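Local atomic coordinates of possible membrane-associated serine protease (Mycobacterium tuberculosis, PDB entry 3K6Y), a protein that probably cleaves peptide bonds as a membrane-associated serine protease of the chymotrypsin-like clan, helping the bacterium to resist acid and oxidative stress. Residues P20-V32 and F142-R154. Sequence-based numbering, arbitrary orientation.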
# COMPACT_ATOMS: atom_id res chain seq x y z
N PRO A 20 11.31 0.17 32.75
CA PRO A 20 10.00 -0.44 32.72
C PRO A 20 8.92 0.60 32.38
O PRO A 20 9.14 1.82 32.54
CB PRO A 20 9.84 -0.95 34.16
CG PRO A 20 11.24 -1.05 34.70
CD PRO A 20 11.91 0.10 34.09
N VAL A 21 7.78 0.13 31.91
CA VAL A 21 6.63 1.03 31.77
C VAL A 21 6.33 1.58 33.16
O VAL A 21 6.51 0.87 34.16
CB VAL A 21 5.37 0.35 31.15
CG1 VAL A 21 5.67 -0.11 29.72
CG2 VAL A 21 4.86 -0.80 32.02
N ILE A 22 5.90 2.84 33.25
CA ILE A 22 5.67 3.43 34.57
C ILE A 22 4.57 2.66 35.30
O ILE A 22 3.46 2.51 34.78
CB ILE A 22 5.31 4.93 34.49
CG1 ILE A 22 6.51 5.75 33.99
CG2 ILE A 22 4.86 5.44 35.86
CD1 ILE A 22 6.28 7.25 34.04
N PRO A 23 4.87 2.16 36.52
CA PRO A 23 3.83 1.51 37.29
C PRO A 23 2.78 2.53 37.74
O PRO A 23 3.13 3.63 38.17
CB PRO A 23 4.58 0.97 38.52
CG PRO A 23 5.99 1.07 38.22
CD PRO A 23 6.17 2.15 37.22
N VAL A 24 1.51 2.16 37.60
CA VAL A 24 0.42 2.99 38.07
C VAL A 24 -0.65 2.10 38.68
O VAL A 24 -0.68 0.89 38.43
CB VAL A 24 -0.22 3.86 36.94
CG1 VAL A 24 0.80 4.80 36.35
CG2 VAL A 24 -0.90 2.98 35.85
N ALA A 25 -1.55 2.70 39.45
CA ALA A 25 -2.63 1.95 40.08
C ALA A 25 -3.57 1.30 39.06
O ALA A 25 -3.69 1.76 37.93
CB ALA A 25 -3.41 2.84 41.03
N SER A 26 -4.26 0.23 39.47
CA SER A 26 -5.25 -0.41 38.62
C SER A 26 -6.29 0.61 38.18
O SER A 26 -6.63 1.53 38.94
CB SER A 26 -5.95 -1.56 39.34
OG SER A 26 -5.07 -2.63 39.58
N PRO A 27 -6.78 0.49 36.93
CA PRO A 27 -7.82 1.40 36.47
C PRO A 27 -9.08 1.29 37.31
O PRO A 27 -9.40 0.22 37.83
CB PRO A 27 -8.11 0.92 35.04
CG PRO A 27 -6.92 0.11 34.66
CD PRO A 27 -6.39 -0.50 35.91
N ASP A 28 -9.79 2.40 37.44
CA ASP A 28 -11.00 2.43 38.24
C ASP A 28 -12.12 1.68 37.48
O ASP A 28 -12.56 2.14 36.42
CB ASP A 28 -11.38 3.90 38.48
CG ASP A 28 -12.65 4.07 39.29
OD1 ASP A 28 -13.30 3.06 39.61
OD2 ASP A 28 -13.00 5.23 39.58
N PRO A 29 -12.58 0.51 38.00
CA PRO A 29 -13.58 -0.27 37.26
C PRO A 29 -14.90 0.47 37.04
O PRO A 29 -15.69 0.12 36.15
CB PRO A 29 -13.82 -1.49 38.15
CG PRO A 29 -13.36 -1.08 39.47
CD PRO A 29 -12.22 -0.15 39.27
N ALA A 30 -15.15 1.48 37.88
CA ALA A 30 -16.40 2.24 37.80
C ALA A 30 -16.47 3.09 36.55
O ALA A 30 -17.55 3.57 36.19
CB ALA A 30 -16.58 3.11 39.06
N LEU A 31 -15.35 3.28 35.85
CA LEU A 31 -15.34 4.09 34.63
C LEU A 31 -16.30 3.56 33.57
O LEU A 31 -16.78 4.33 32.74
CB LEU A 31 -13.92 4.21 34.07
CG LEU A 31 -12.98 5.10 34.87
CD1 LEU A 31 -11.54 4.91 34.44
CD2 LEU A 31 -13.40 6.57 34.76
N VAL A 32 -16.61 2.26 33.57
CA VAL A 32 -17.56 1.71 32.60
C VAL A 32 -18.92 2.41 32.69
O VAL A 32 -19.65 2.46 31.70
CB VAL A 32 -17.77 0.18 32.72
CG1 VAL A 32 -16.50 -0.55 32.39
CG2 VAL A 32 -18.27 -0.22 34.11
N PHE A 142 -20.38 -2.57 21.58
CA PHE A 142 -19.63 -1.45 22.14
C PHE A 142 -19.22 -1.74 23.58
O PHE A 142 -20.06 -2.19 24.38
CB PHE A 142 -20.48 -0.17 22.06
CG PHE A 142 -19.83 1.02 22.70
CD1 PHE A 142 -20.15 1.38 24.00
CD2 PHE A 142 -18.89 1.78 22.00
CE1 PHE A 142 -19.57 2.49 24.60
CE2 PHE A 142 -18.30 2.88 22.61
CZ PHE A 142 -18.65 3.23 23.90
N THR A 143 -17.96 -1.46 23.91
CA THR A 143 -17.39 -1.74 25.24
C THR A 143 -16.49 -0.60 25.67
O THR A 143 -15.63 -0.15 24.90
CB THR A 143 -16.57 -3.06 25.20
OG1 THR A 143 -17.42 -4.12 24.73
CG2 THR A 143 -15.98 -3.40 26.58
N ALA A 144 -16.71 -0.12 26.90
CA ALA A 144 -15.81 0.83 27.53
C ALA A 144 -14.85 0.06 28.41
O ALA A 144 -15.27 -0.72 29.28
CB ALA A 144 -16.60 1.83 28.37
N THR A 145 -13.56 0.30 28.22
CA THR A 145 -12.51 -0.39 28.97
C THR A 145 -11.81 0.62 29.86
O THR A 145 -11.15 1.52 29.38
CB THR A 145 -11.52 -1.07 27.99
OG1 THR A 145 -12.23 -2.04 27.22
CG2 THR A 145 -10.37 -1.75 28.73
N PRO A 146 -11.96 0.46 31.19
CA PRO A 146 -11.27 1.40 32.08
C PRO A 146 -9.75 1.39 31.87
O PRO A 146 -9.15 0.33 31.61
CB PRO A 146 -11.63 0.88 33.47
CG PRO A 146 -12.91 0.13 33.27
CD PRO A 146 -12.79 -0.51 31.91
N ALA A 147 -9.13 2.55 31.99
CA ALA A 147 -7.71 2.67 31.74
C ALA A 147 -7.10 3.74 32.62
O ALA A 147 -7.81 4.53 33.23
CB ALA A 147 -7.44 2.96 30.24
N ARG A 148 -5.78 3.74 32.69
CA ARG A 148 -5.03 4.74 33.43
C ARG A 148 -3.78 5.09 32.65
O ARG A 148 -3.08 4.20 32.17
CB ARG A 148 -4.70 4.25 34.86
CG ARG A 148 -4.11 5.34 35.72
CD ARG A 148 -3.84 4.93 37.20
NE ARG A 148 -5.02 4.35 37.84
CZ ARG A 148 -6.04 5.04 38.35
NH1 ARG A 148 -6.06 6.37 38.29
NH2 ARG A 148 -7.05 4.39 38.90
N ILE A 149 -3.49 6.38 32.53
CA ILE A 149 -2.29 6.81 31.83
C ILE A 149 -1.05 6.37 32.60
O ILE A 149 -0.95 6.59 33.81
CB ILE A 149 -2.23 8.35 31.66
CG1 ILE A 149 -3.41 8.87 30.82
CG2 ILE A 149 -0.90 8.80 31.05
CD1 ILE A 149 -3.36 8.47 29.32
N ARG A 150 -0.08 5.77 31.89
CA ARG A 150 1.25 5.55 32.48
C ARG A 150 2.18 6.70 32.14
O ARG A 150 2.71 7.34 33.04
CB ARG A 150 1.86 4.23 32.01
CG ARG A 150 1.10 2.99 32.37
CD ARG A 150 1.89 1.78 31.90
NE ARG A 150 1.19 0.53 32.06
CZ ARG A 150 1.13 -0.18 33.19
NH1 ARG A 150 1.70 0.29 34.30
NH2 ARG A 150 0.50 -1.34 33.23
N GLU A 151 2.40 6.98 30.86
CA GLU A 151 3.43 7.91 30.44
C GLU A 151 3.25 8.28 28.98
O GLU A 151 2.80 7.45 28.19
CB GLU A 151 4.79 7.22 30.62
CG GLU A 151 6.02 8.08 30.49
CD GLU A 151 7.31 7.28 30.64
OE1 GLU A 151 7.28 6.02 30.58
OE2 GLU A 151 8.37 7.91 30.81
N ALA A 152 3.59 9.51 28.62
CA ALA A 152 3.80 9.89 27.21
C ALA A 152 5.25 9.57 26.86
O ALA A 152 6.16 10.01 27.57
CB ALA A 152 3.50 11.36 26.99
N ILE A 153 5.48 8.79 25.80
CA ILE A 153 6.83 8.37 25.39
C ILE A 153 7.00 8.56 23.88
O ILE A 153 6.01 8.64 23.16
CB ILE A 153 7.12 6.88 25.74
CG1 ILE A 153 6.16 5.92 25.04
CG2 ILE A 153 7.12 6.66 27.25
CD1 ILE A 153 6.64 4.47 24.95
N ARG A 154 8.24 8.60 23.41
CA ARG A 154 8.55 8.53 21.99
C ARG A 154 8.94 7.10 21.68
O ARG A 154 9.98 6.61 22.13
CB ARG A 154 9.70 9.47 21.62
CG ARG A 154 9.32 10.94 21.52
CD ARG A 154 9.99 11.61 20.30
NE ARG A 154 9.33 11.22 19.06
CZ ARG A 154 8.47 11.98 18.38
NH1 ARG A 154 8.17 13.21 18.80
NH2 ARG A 154 7.92 11.51 17.27
O HOH W 1 9.44 3.95 30.90
O HOH W 2 5.72 3.67 30.09
O HOH W 3 1.44 -1.15 36.92
O HOH W 4 -8.39 4.61 36.02
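The R150 guanidinium has CG2 of V21 over one face, while I22 O and a water lie at its edge, in plane. R150 NH1 gives a hydrogen bond to I22 O (2.9 Å) and a second to that water, and NH2 reaches E207 O, bonds that fix the rotation of this buried group.

R148 is also gripped at its edge. NE donates a bent bond to A25 O (2.9 Å, 137° at the hydrogen) and approaches from above the carbonyl plane rather than along a lone pair. NH2 makes the straighter bond, to S26 O (2.9 Å, 168°), and another water sits over one guanidinium face. The chain runs extended to CD and then bends at chi3 (-52°), turning the head along the loop, where NE and NH2 meet consecutive carbonyls; NH1 turns to D130, in a salt bridge, and to G128 O. V24 lies alongside the R148 stem, pointing the other way, its CG2 3.8 Å from R148 CD.

Both arginines project from strand 143-157 of a trypsin-like fold, in one of its two six-stranded antiparallel barrels. The proline-rich N-terminal segment 20-32 runs alongside this strand in the opposite direction, away from the predicted Ser-His-Asp triad, and is held largely by side chains and waters. R150 and E151, both opposite T173, form a classic beta bulge.

At the bulge, I22 CD1 packs at 3.6 Å on CD of E151, whose OE1 accepts from two waters, one also bound to P20 O, the other to I22 N. At the far end P27 CB rests on P146 CB, and V32 CG1 comes 3.7 Å from P146 CD. L31 CB backs the same proline just past an Asx turn, in which D28 OD1 accepts from A30 N.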